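Local coordinates for protein CalS10 (Micromonospora echinospora, PDB 6UK5) that probably transfers a methyl group from S-adenosylmethionine to an amino pentose during calicheamicin biosynthesis, at residues V25-Y30 with R93-G98; G168-R173 with V179-R184; E222-F227 with C232-V237. One frame throughout, in Å; residues are numbered along the deposited sequence.

The three contacts follow one another along the chain. Interaction 1 ties helix 20-32 to helix 86-95 of the Rossmann-like domain and carries a tyrosine that holds the S-adenosylmethionine. Interaction 2 pairs strands 165-174 and 177-188, at one edge of the separate five-stranded sheet. Its centre is about 19 Å from that of interaction 1, and the two touch through Val25 and Val179, so helix 20-32, with that tyrosine, lies between the cofactor-binding domain and this sheet. Interaction 3 joins helix 220-229 to an edge strand, 232-237, at the far end of the seven-stranded sheet, across the chain's centre from the other two, its centre about 30 Å from interaction 1's and about 35 Å from interaction 2's.

Interaction 1: residues V25-Y30 with R93-G98; sequences VYEAAY and RHRLPG. With SAM (S-adenosylmethionine), chain D.
Between residues 25-30 and 93-98 a single pair, Glu27 and Arg95, makes the contact, although the CA atoms of the two are 12.4 Å apart. The side chains reach in from opposite directions, and one nitrogen does the touching. Arg95 NH2 sits in front of the whole carboxylate, forming a salt bridge to Glu27 OE1 at 2.6 Å and a weak hydrogen bond to Glu27 OE2, where the N-H...O angle is 128°. OE2 lies in the guanidinium plane at its edge while OE1 comes in obliquely, the two flat groups being turned 47° apart. This is therefore an end-on grip by a single nitrogen and not a paired, two-nitrogen bridge. Glu27 spans its share of the gap because its chain is extended beyond CG, whereas Arg95 bends at chi3 (-53°) to bring its terminal nitrogen round to the acid.

Each charge has a second partner. Glu27 OE1 is also bridged to Arg31 on its own helix, and Arg95 NH1 to Glu70 of helix 67-73, while the Glu27 side chain rests on Thr65 of the loop after strand 57-61 and on Ala67 at the start of helix 67-73.

The neighbouring Tyr26 points into the cofactor pocket. Its OH donates a hydrogen bond to SAM OXT at 2.6 Å, the carboxylate oxygen lying at the ring edge, and ring atom CE2 comes within 3.7 Å of SAM CE, the transferable methyl carbon. Met106, Trp37, Asp105 and Glu83 bind the same ligand. With acids and bases alternating from Arg31 through Glu27 and Arg95 to Glu70, the charges probably balance along the row, linking the helix that supplies Tyr26 to the helices of the cofactor-binding domain.

Interaction 2: residues G168-R173 with V179-R184; sequences GGDLVR and VARVSR
Asp170 and Arg181 face each other as a hydrogen-bonded antiparallel pair, and their side chains rise side by side from the same face of the sheet. OD2 of Asp170 stands over one face of the guanidinium, 2.6 Å from Arg181 NH2, with the carboxylate and guanidinium planes 84° apart. The bend of Arg181 at chi3 (69°) brings its head back over the acid in this salt bridge. Beneath them the backbones exchange two bonds, Asp170 N to Arg181 O and Arg181 N to Asp170 O, each 2.7 Å. Gly168 with Ser183 and Val172 with Val179 form the flanking hydrogen-bonded pairs. On the other face Leu171 CD1 packs against Ala180 CB at 3.8 Å.

Further out, Arg33 bridges Asp170 OD1 and Glu196 bridges Arg181 NH1, so both charges are shared with a second partner that helps to fix the pair. Strand 191-202 continues the sheet beyond 179-184, and the second subunit packs on the face carrying Leu171, Ala180 and Val182. Opposed N-to-C directions (172°), the regular alternation of pair types and a short connection make this an antiparallel beta hairpin, whose strand 165-174 is outermost in its sheet within the chain.

Interaction 3: residues E222-F227 with C232-V237; sequences EYDAAF and CESAYV
Phe227, in the last turns of helix 220-229, accepts a hydrogen bond at its O from Cys232 N, 3.1 Å away, with the N-H...O angle 139°; the CA atoms of the pair are 5.0 Å apart, and the bond closes the short link between helix and strand. From there the side chains of the two segments draw together. CB of Cys232 lies 4.1 Å from CB of Phe227, and the ring of Phe227 is met obliquely by Ser234, whose CB approaches CD2 at 3.5 Å. Phe227 takes its CG opposite the carbonyl carbon (chi1 -69°), which swings the ring toward the strand, where Ala249 of strand 246-251 and Leu151 of strand 149-153 also touch it.

The polar part of the contact lies on the more solvent-accessible side of this apolar patch. Ser234 OG donates to Asp224 OD1 at 2.9 Å, arriving from above the carboxylate plane, 39° out of it. The other oxygen of Asp224, OD2, forms a salt bridge with Arg220 near the start of the same helix, so the carboxylate is held through both oxygens. Ser234 thus uses its CB against the ring and its OG against the acid, spanning two residues one helical turn apart.

Strand 232-237 is one of the two outermost strands of the seven-stranded sheet within the chain. Strand 246-251 is the antiparallel strand inserted between it and strand 149-153, an order characteristic of the Rossmann-like methyltransferase fold. The contact joins the helix and strand of one helix-to-strand connection by a backbone bond at the turn, an apolar middle and a serine-aspartate bond. The arginine bridged to OD2 would probably favour the ionised carboxylate and helps to fix its orientation, with OD1 turned to Ser234.

Interaction 1: residues V25-Y30 with R93-G98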
loop_
_atom_site.group_PDB
_atom_site.type_symbol
_atom_site.label_atom_id
_atom_site.label_comp_id
_atom_site.label_asym_id
_atom_site.label_seq_id
_atom_site.Cartn_x
_atom_site.Cartn_y
_atom_site.Cartn_z
ATOM N N VAL A 25 -4.045 -12.829 3.460
ATOM C CA VAL A 25 -3.026 -11.992 2.839
ATOM C C VAL A 25 -1.618 -12.425 3.200
ATOM O O VAL A 25 -0.651 -11.851 2.676
ATOM C CB VAL A 25 -3.226 -10.510 3.213
ATOM C CG1 VAL A 25 -4.527 -9.980 2.634
ATOM C CG2 VAL A 25 -3.201 -10.335 4.729
ATOM N N TYR A 26 -1.465 -13.420 4.073
ATOM C CA TYR A 26 -0.156 -13.717 4.644
ATOM C C TYR A 26 0.854 -14.159 3.590
ATOM O O TYR A 26 2.027 -13.772 3.651
ATOM C CB TYR A 26 -0.333 -14.786 5.725
ATOM C CG TYR A 26 0.873 -15.648 5.979
ATOM C CD1 TYR A 26 0.958 -16.928 5.452
ATOM C CD2 TYR A 26 1.919 -15.191 6.761
ATOM C CE1 TYR A 26 2.056 -17.725 5.688
ATOM C CE2 TYR A 26 3.024 -15.978 7.001
ATOM C CZ TYR A 26 3.087 -17.247 6.466
ATOM O OH TYR A 26 4.188 -18.035 6.707
ATOM N N GLU A 27 0.425 -14.946 2.606
ATOM C CA GLU A 27 1.369 -15.430 1.600
ATOM C C GLU A 27 1.688 -14.356 0.563
ATOM O O GLU A 27 2.840 -14.222 0.135
ATOM C CB GLU A 27 0.823 -16.684 0.921
ATOM C CG GLU A 27 0.231 -17.689 1.887
ATOM C CD GLU A 27 -0.188 -18.970 1.201
ATOM O OE1 GLU A 27 0.675 -19.611 0.560
ATOM O OE2 GLU A 27 -1.384 -19.329 1.295
ATOM N N ALA A 28 0.673 -13.598 0.142
ATOM C CA ALA A 28 0.879 -12.541 -0.840
ATOM C C ALA A 28 2.059 -11.644 -0.485
ATOM O O ALA A 28 2.843 -11.263 -1.361
ATOM C CB ALA A 28 -0.396 -11.702 -0.962
ATOM N N ALA A 29 2.203 -11.295 0.791
ATOM C CA ALA A 29 3.244 -10.348 1.176
ATOM C C ALA A 29 4.636 -10.940 0.991
ATOM O O ALA A 29 5.496 -10.341 0.334
ATOM C CB ALA A 29 3.039 -9.912 2.628
ATOM N N TYR A 30 4.878 -12.118 1.564
ATOM C CA TYR A 30 6.223 -12.679 1.542
ATOM C C TYR A 30 6.619 -13.151 0.150
ATOM O O TYR A 30 7.808 -13.133 -0.191
ATOM C CB TYR A 30 6.301 -13.811 2.562
ATOM C CG TYR A 30 6.154 -13.296 3.976
ATOM C CD1 TYR A 30 7.185 -12.609 4.603
ATOM C CD2 TYR A 30 4.963 -13.466 4.670
ATOM C CE1 TYR A 30 7.041 -12.126 5.893
ATOM C CE2 TYR A 30 4.808 -12.987 5.957
ATOM C CZ TYR A 30 5.849 -12.316 6.564
ATOM O OH TYR A 30 5.694 -11.836 7.846
ATOM N N ARG A 93 -6.201 -26.678 5.004
ATOM C CA ARG A 93 -7.058 -27.739 4.481
ATOM C C ARG A 93 -7.559 -27.395 3.085
ATOM O O ARG A 93 -7.570 -28.249 2.191
ATOM C CB ARG A 93 -8.231 -27.995 5.428
ATOM C CG ARG A 93 -7.799 -28.582 6.759
ATOM C CD ARG A 93 -8.547 -29.866 7.073
ATOM N NE ARG A 93 -8.177 -30.412 8.376
ATOM C CZ ARG A 93 -8.480 -29.856 9.544
ATOM N NH1 ARG A 93 -9.170 -28.725 9.592
ATOM N NH2 ARG A 93 -8.091 -30.438 10.670
ATOM N N HIS A 94 -7.982 -26.147 2.886
ATOM C CA HIS A 94 -8.453 -25.710 1.577
ATOM C C HIS A 94 -7.430 -26.045 0.497
ATOM O O HIS A 94 -7.758 -26.668 -0.518
ATOM C CB HIS A 94 -8.738 -24.208 1.622
ATOM C CG HIS A 94 -9.629 -23.720 0.523
ATOM N ND1 HIS A 94 -9.670 -24.304 -0.725
ATOM C CD2 HIS A 94 -10.527 -22.708 0.495
ATOM C CE1 HIS A 94 -10.549 -23.665 -1.478
ATOM N NE2 HIS A 94 -11.083 -22.693 -0.761
ATOM N N ARG A 95 -6.175 -25.635 0.705
ATOM C CA ARG A 95 -5.121 -25.888 -0.271
ATOM C C ARG A 95 -4.730 -27.358 -0.347
ATOM O O ARG A 95 -4.208 -27.790 -1.381
ATOM C CB ARG A 95 -3.902 -25.025 0.094
ATOM C CG ARG A 95 -2.525 -25.585 -0.272
ATOM C CD ARG A 95 -1.447 -24.974 0.614
ATOM N NE ARG A 95 -1.497 -23.517 0.599
ATOM C CZ ARG A 95 -0.833 -22.752 -0.261
ATOM N NH1 ARG A 95 -0.050 -23.292 -1.187
ATOM N NH2 ARG A 95 -0.951 -21.436 -0.190
ATOM N N LEU A 96 -4.962 -28.134 0.711
ATOM C CA LEU A 96 -4.541 -29.535 0.789
ATOM C C LEU A 96 -5.746 -30.403 1.123
ATOM O O LEU A 96 -5.932 -30.812 2.277
ATOM C CB LEU A 96 -3.417 -29.707 1.815
ATOM C CG LEU A 96 -2.105 -29.015 1.443
ATOM C CD1 LEU A 96 -1.131 -28.982 2.603
ATOM C CD2 LEU A 96 -1.469 -29.738 0.263
ATOM N N PRO A 97 -6.592 -30.704 0.131
ATOM C CA PRO A 97 -7.805 -31.490 0.406
ATOM C C PRO A 97 -7.564 -32.790 1.164
ATOM O O PRO A 97 -8.107 -32.978 2.259
ATOM C CB PRO A 97 -8.379 -31.763 -0.997
ATOM C CG PRO A 97 -7.381 -31.202 -1.986
ATOM C CD PRO A 97 -6.569 -30.193 -1.249
ATOM N N GLY A 98 -6.761 -33.691 0.601
ATOM C CA GLY A 98 -6.642 -35.034 1.140
ATOM C C GLY A 98 -5.517 -35.270 2.127
ATOM O O GLY A 98 -4.966 -36.373 2.183
HETATM N N SAM D . 5.478 -23.146 8.034
HETATM C CA SAM D . 4.756 -21.913 8.045
HETATM C C SAM D . 5.010 -21.071 6.757
HETATM O O SAM D . 6.195 -20.939 6.359
HETATM O OXT SAM D . 3.999 -20.578 6.218
HETATM C CB SAM D . 5.135 -21.098 9.288
HETATM C CG SAM D . 4.025 -20.091 9.540
HETATM S SD SAM D . 4.760 -18.830 10.604
HETATM C CE SAM D . 3.655 -17.460 10.303
HETATM C "C5'" SAM D . 4.315 -19.260 12.331
HETATM C "C4'" SAM D . 3.143 -20.221 12.569
HETATM O "O4'" SAM D . 3.339 -20.881 13.833
HETATM C "C3'" SAM D . 1.769 -19.549 12.633
HETATM O "O3'" SAM D . 0.977 -19.908 11.504
HETATM C "C2'" SAM D . 1.133 -20.081 13.933
HETATM O "O2'" SAM D . -0.187 -20.568 13.717
HETATM C "C1'" SAM D . 2.074 -21.208 14.355
HETATM N N9 SAM D . 2.210 -21.378 15.796
HETATM C C8 SAM D . 2.646 -20.453 16.711
HETATM N N7 SAM D . 2.741 -20.914 17.933
HETATM C C5 SAM D . 2.347 -22.236 17.819
HETATM C C6 SAM D . 2.248 -23.284 18.755
HETATM N N6 SAM D . 2.502 -23.142 20.059
HETATM N N1 SAM D . 1.862 -24.497 18.303
HETATM C C2 SAM D . 1.585 -24.640 17.004
HETATM N N3 SAM D . 1.629 -23.726 16.032
HETATM C C4 SAM D . 2.020 -22.540 16.507
#

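Interaction 2: residues G168-R173 with V179-R184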
loop_
_atom_site.group_PDB
_atom_site.type_symbol
_atom_site.label_atom_id
_atom_site.label_comp_id
_atom_site.label_asym_id
_atom_site.label_seq_id
_atom_site.Cartn_x
_atom_site.Cartn_y
_atom_site.Cartn_z
ATOM N N GLY A 168 8.911 -1.549 7.591
ATOM C CA GLY A 168 8.721 -2.113 6.276
ATOM C C GLY A 168 7.415 -1.616 5.670
ATOM O O GLY A 168 6.557 -1.088 6.360
ATOM N N GLY A 169 7.279 -1.809 4.357
ATOM C CA GLY A 169 6.072 -1.382 3.675
ATOM C C GLY A 169 5.895 -2.215 2.430
ATOM O O GLY A 169 6.869 -2.519 1.736
ATOM N N ASP A 170 4.657 -2.603 2.145
ATOM C CA ASP A 170 4.370 -3.444 0.997
ATOM C C ASP A 170 3.039 -3.043 0.396
ATOM O O ASP A 170 2.081 -2.748 1.118
ATOM C CB ASP A 170 4.320 -4.925 1.404
ATOM C CG ASP A 170 5.623 -5.415 1.991
ATOM O OD1 ASP A 170 6.524 -5.786 1.209
ATOM O OD2 ASP A 170 5.749 -5.415 3.235
ATOM N N LEU A 171 2.989 -3.025 -0.930
ATOM C CA LEU A 171 1.755 -2.792 -1.667
ATOM C C LEU A 171 1.705 -3.823 -2.784
ATOM O O LEU A 171 2.542 -3.781 -3.691
ATOM C CB LEU A 171 1.704 -1.388 -2.262
ATOM C CG LEU A 171 0.387 -1.038 -2.969
ATOM C CD1 LEU A 171 -0.626 -0.414 -2.001
ATOM C CD2 LEU A 171 0.616 -0.194 -4.206
ATOM N N VAL A 172 0.755 -4.749 -2.734
ATOM C CA VAL A 172 0.525 -5.670 -3.839
ATOM C C VAL A 172 -0.817 -5.287 -4.444
ATOM O O VAL A 172 -1.800 -5.113 -3.715
ATOM C CB VAL A 172 0.534 -7.142 -3.394
ATOM C CG1 VAL A 172 0.050 -8.041 -4.538
ATOM C CG2 VAL A 172 1.921 -7.558 -2.931
ATOM N N ARG A 173 -0.863 -5.154 -5.766
ATOM C CA ARG A 173 -2.099 -4.841 -6.472
ATOM C C ARG A 173 -2.530 -6.104 -7.203
ATOM O O ARG A 173 -1.879 -6.522 -8.167
ATOM C CB ARG A 173 -1.927 -3.687 -7.460
ATOM C CG ARG A 173 -3.244 -3.245 -8.121
ATOM C CD ARG A 173 -4.205 -2.709 -7.043
ATOM N NE ARG A 173 -5.397 -2.030 -7.548
ATOM C CZ ARG A 173 -6.488 -2.649 -7.990
ATOM N NH1 ARG A 173 -6.555 -3.973 -8.005
ATOM N NH2 ARG A 173 -7.521 -1.943 -8.412
ATOM N N VAL A 179 -3.710 -4.779 -1.592
ATOM C CA VAL A 179 -3.306 -5.056 -0.221
ATOM C C VAL A 179 -2.091 -4.197 0.096
ATOM O O VAL A 179 -1.047 -4.321 -0.557
ATOM C CB VAL A 179 -2.999 -6.549 -0.026
ATOM C CG1 VAL A 179 -2.604 -6.836 1.410
ATOM C CG2 VAL A 179 -4.201 -7.382 -0.459
ATOM N N ALA A 180 -2.232 -3.327 1.091
ATOM C CA ALA A 180 -1.145 -2.509 1.603
ATOM C C ALA A 180 -0.776 -2.969 3.007
ATOM O O ALA A 180 -1.634 -3.405 3.780
ATOM C CB ALA A 180 -1.526 -1.027 1.632
ATOM N N ARG A 181 0.510 -2.876 3.329
ATOM C CA ARG A 181 0.985 -3.259 4.649
ATOM C C ARG A 181 2.110 -2.332 5.073
ATOM O O ARG A 181 3.031 -2.075 4.293
ATOM C CB ARG A 181 1.488 -4.703 4.689
ATOM C CG ARG A 181 1.632 -5.226 6.112
ATOM C CD ARG A 181 2.566 -6.409 6.189
ATOM N NE ARG A 181 3.944 -6.008 5.931
ATOM C CZ ARG A 181 4.968 -6.850 5.845
ATOM N NH1 ARG A 181 4.769 -8.156 5.976
ATOM N NH2 ARG A 181 6.189 -6.384 5.614
ATOM N N VAL A 182 2.028 -1.838 6.304
ATOM C CA VAL A 182 3.119 -1.119 6.946
ATOM C C VAL A 182 3.461 -1.888 8.210
ATOM O O VAL A 182 2.573 -2.193 9.014
ATOM C CB VAL A 182 2.737 0.334 7.284
ATOM C CG1 VAL A 182 3.884 1.028 8.015
ATOM C CG2 VAL A 182 2.338 1.091 6.033
ATOM N N SER A 183 4.738 -2.208 8.385
ATOM C CA SER A 183 5.178 -2.980 9.534
ATOM C C SER A 183 6.236 -2.203 10.302
ATOM O O SER A 183 6.898 -1.310 9.769
ATOM C CB SER A 183 5.739 -4.344 9.116
ATOM O OG SER A 183 6.940 -4.203 8.380
ATOM N N ARG A 184 6.380 -2.557 11.571
ATOM C CA ARG A 184 7.398 -1.953 12.419
ATOM C C ARG A 184 7.810 -2.967 13.470
ATOM O O ARG A 184 6.965 -3.479 14.211
ATOM C CB ARG A 184 6.861 -0.682 13.063
ATOM C CG ARG A 184 7.880 0.123 13.818
ATOM C CD ARG A 184 7.197 1.322 14.418
ATOM N NE ARG A 184 8.093 2.089 15.271
ATOM C CZ ARG A 184 8.217 1.854 16.576
ATOM N NH1 ARG A 184 7.536 0.859 17.133
ATOM N NH2 ARG A 184 9.034 2.585 17.320
#

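Interaction 3: residues E222-F227 with C232-V237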
loop_
_atom_site.group_PDB
_atom_site.type_symbol
_atom_site.label_atom_id
_atom_site.label_comp_id
_atom_site.label_asym_id
_atom_site.label_seq_id
_atom_site.Cartn_x
_atom_site.Cartn_y
_atom_site.Cartn_z
ATOM N N GLU A 222 21.407 -22.870 23.421
ATOM C CA GLU A 222 20.097 -23.294 23.903
ATOM C C GLU A 222 19.500 -24.362 22.995
ATOM O O GLU A 222 18.993 -25.384 23.471
ATOM C CB GLU A 222 19.181 -22.078 24.017
ATOM C CG GLU A 222 19.083 -21.542 25.441
ATOM C CD GLU A 222 18.833 -20.046 25.486
ATOM O OE1 GLU A 222 18.485 -19.464 24.437
ATOM O OE2 GLU A 222 19.005 -19.448 26.569
ATOM N N TYR A 223 19.548 -24.141 21.678
ATOM C CA TYR A 223 19.105 -25.171 20.744
ATOM C C TYR A 223 19.874 -26.469 20.959
ATOM O O TYR A 223 19.277 -27.539 21.125
ATOM C CB TYR A 223 19.277 -24.699 19.297
ATOM C CG TYR A 223 18.371 -23.568 18.856
ATOM C CD1 TYR A 223 16.999 -23.755 18.756
ATOM C CD2 TYR A 223 18.891 -22.333 18.494
ATOM C CE1 TYR A 223 16.166 -22.734 18.337
ATOM C CE2 TYR A 223 18.066 -21.305 18.072
ATOM C CZ TYR A 223 16.705 -21.512 17.993
ATOM O OH TYR A 223 15.878 -20.493 17.573
ATOM N N ASP A 224 21.208 -26.396 20.942
ATOM C CA ASP A 224 22.018 -27.600 21.098
ATOM C C ASP A 224 21.641 -28.361 22.363
ATOM O O ASP A 224 21.623 -29.597 22.374
ATOM C CB ASP A 224 23.503 -27.235 21.124
ATOM C CG ASP A 224 24.043 -26.896 19.755
ATOM O OD1 ASP A 224 23.414 -27.299 18.751
ATOM O OD2 ASP A 224 25.102 -26.236 19.688
ATOM N N ALA A 225 21.333 -27.636 23.442
ATOM C CA ALA A 225 20.932 -28.286 24.685
ATOM C C ALA A 225 19.533 -28.880 24.575
ATOM O O ALA A 225 19.256 -29.942 25.145
ATOM C CB ALA A 225 21.003 -27.293 25.845
ATOM N N ALA A 226 18.632 -28.206 23.855
ATOM C CA ALA A 226 17.272 -28.718 23.724
ATOM C C ALA A 226 17.235 -29.987 22.879
ATOM O O ALA A 226 16.505 -30.931 23.203
ATOM C CB ALA A 226 16.368 -27.644 23.120
ATOM N N PHE A 227 18.011 -30.029 21.793
ATOM C CA PHE A 227 18.098 -31.249 20.997
ATOM C C PHE A 227 18.654 -32.398 21.826
ATOM O O PHE A 227 18.060 -33.480 21.887
ATOM C CB PHE A 227 18.970 -31.021 19.763
ATOM C CG PHE A 227 18.357 -30.114 18.739
ATOM C CD1 PHE A 227 17.077 -30.346 18.262
ATOM C CD2 PHE A 227 19.071 -29.039 18.235
ATOM C CE1 PHE A 227 16.517 -29.518 17.312
ATOM C CE2 PHE A 227 18.515 -28.205 17.283
ATOM C CZ PHE A 227 17.236 -28.445 16.820
ATOM N N CYS A 232 18.683 -36.153 20.540
ATOM C CA CYS A 232 19.012 -35.854 19.155
ATOM C C CYS A 232 20.428 -35.319 19.016
ATOM O O CYS A 232 20.888 -34.517 19.835
ATOM C CB CYS A 232 18.035 -34.833 18.565
ATOM S SG CYS A 232 16.428 -35.509 18.099
ATOM N N GLU A 233 21.111 -35.781 17.973
ATOM C CA GLU A 233 22.405 -35.253 17.554
ATOM C C GLU A 233 22.164 -34.172 16.511
ATOM O O GLU A 233 21.557 -34.435 15.468
ATOM C CB GLU A 233 23.272 -36.390 17.014
ATOM C CG GLU A 233 24.082 -37.080 18.098
ATOM C CD GLU A 233 24.357 -38.536 17.813
ATOM O OE1 GLU A 233 24.937 -39.192 18.705
ATOM O OE2 GLU A 233 23.976 -39.026 16.726
ATOM N N SER A 234 22.634 -32.959 16.792
ATOM C CA SER A 234 22.281 -31.781 16.017
ATOM C C SER A 234 23.427 -31.342 15.116
ATOM O O SER A 234 24.595 -31.670 15.341
ATOM C CB SER A 234 21.889 -30.623 16.947
ATOM O OG SER A 234 22.985 -29.750 17.175
ATOM N N ALA A 235 23.065 -30.579 14.087
ATOM C CA ALA A 235 24.021 -29.929 13.205
ATOM C C ALA A 235 23.362 -28.673 12.655
ATOM O O ALA A 235 22.133 -28.564 12.617
ATOM C CB ALA A 235 24.470 -30.856 12.071
ATOM N N TYR A 236 24.185 -27.723 12.223
ATOM C CA TYR A 236 23.695 -26.427 11.776
ATOM C C TYR A 236 24.205 -26.124 10.376
ATOM O O TYR A 236 25.403 -26.244 10.105
ATOM C CB TYR A 236 24.118 -25.315 12.743
ATOM C CG TYR A 236 23.682 -23.942 12.299
ATOM C CD1 TYR A 236 22.348 -23.570 12.347
ATOM C CD2 TYR A 236 24.604 -23.015 11.838
ATOM C CE1 TYR A 236 21.940 -22.315 11.938
ATOM C CE2 TYR A 236 24.210 -21.756 11.430
ATOM C CZ TYR A 236 22.876 -21.409 11.480
ATOM O OH TYR A 236 22.479 -20.153 11.073
ATOM N N VAL A 237 23.288 -25.730 9.494
ATOM C CA VAL A 237 23.605 -25.361 8.121
ATOM C C VAL A 237 23.607 -23.840 8.002
ATOM O O VAL A 237 22.569 -23.189 8.171
ATOM C CB VAL A 237 22.618 -25.991 7.127
ATOM C CG1 VAL A 237 22.890 -25.481 5.719
ATOM C CG2 VAL A 237 22.722 -27.507 7.166
#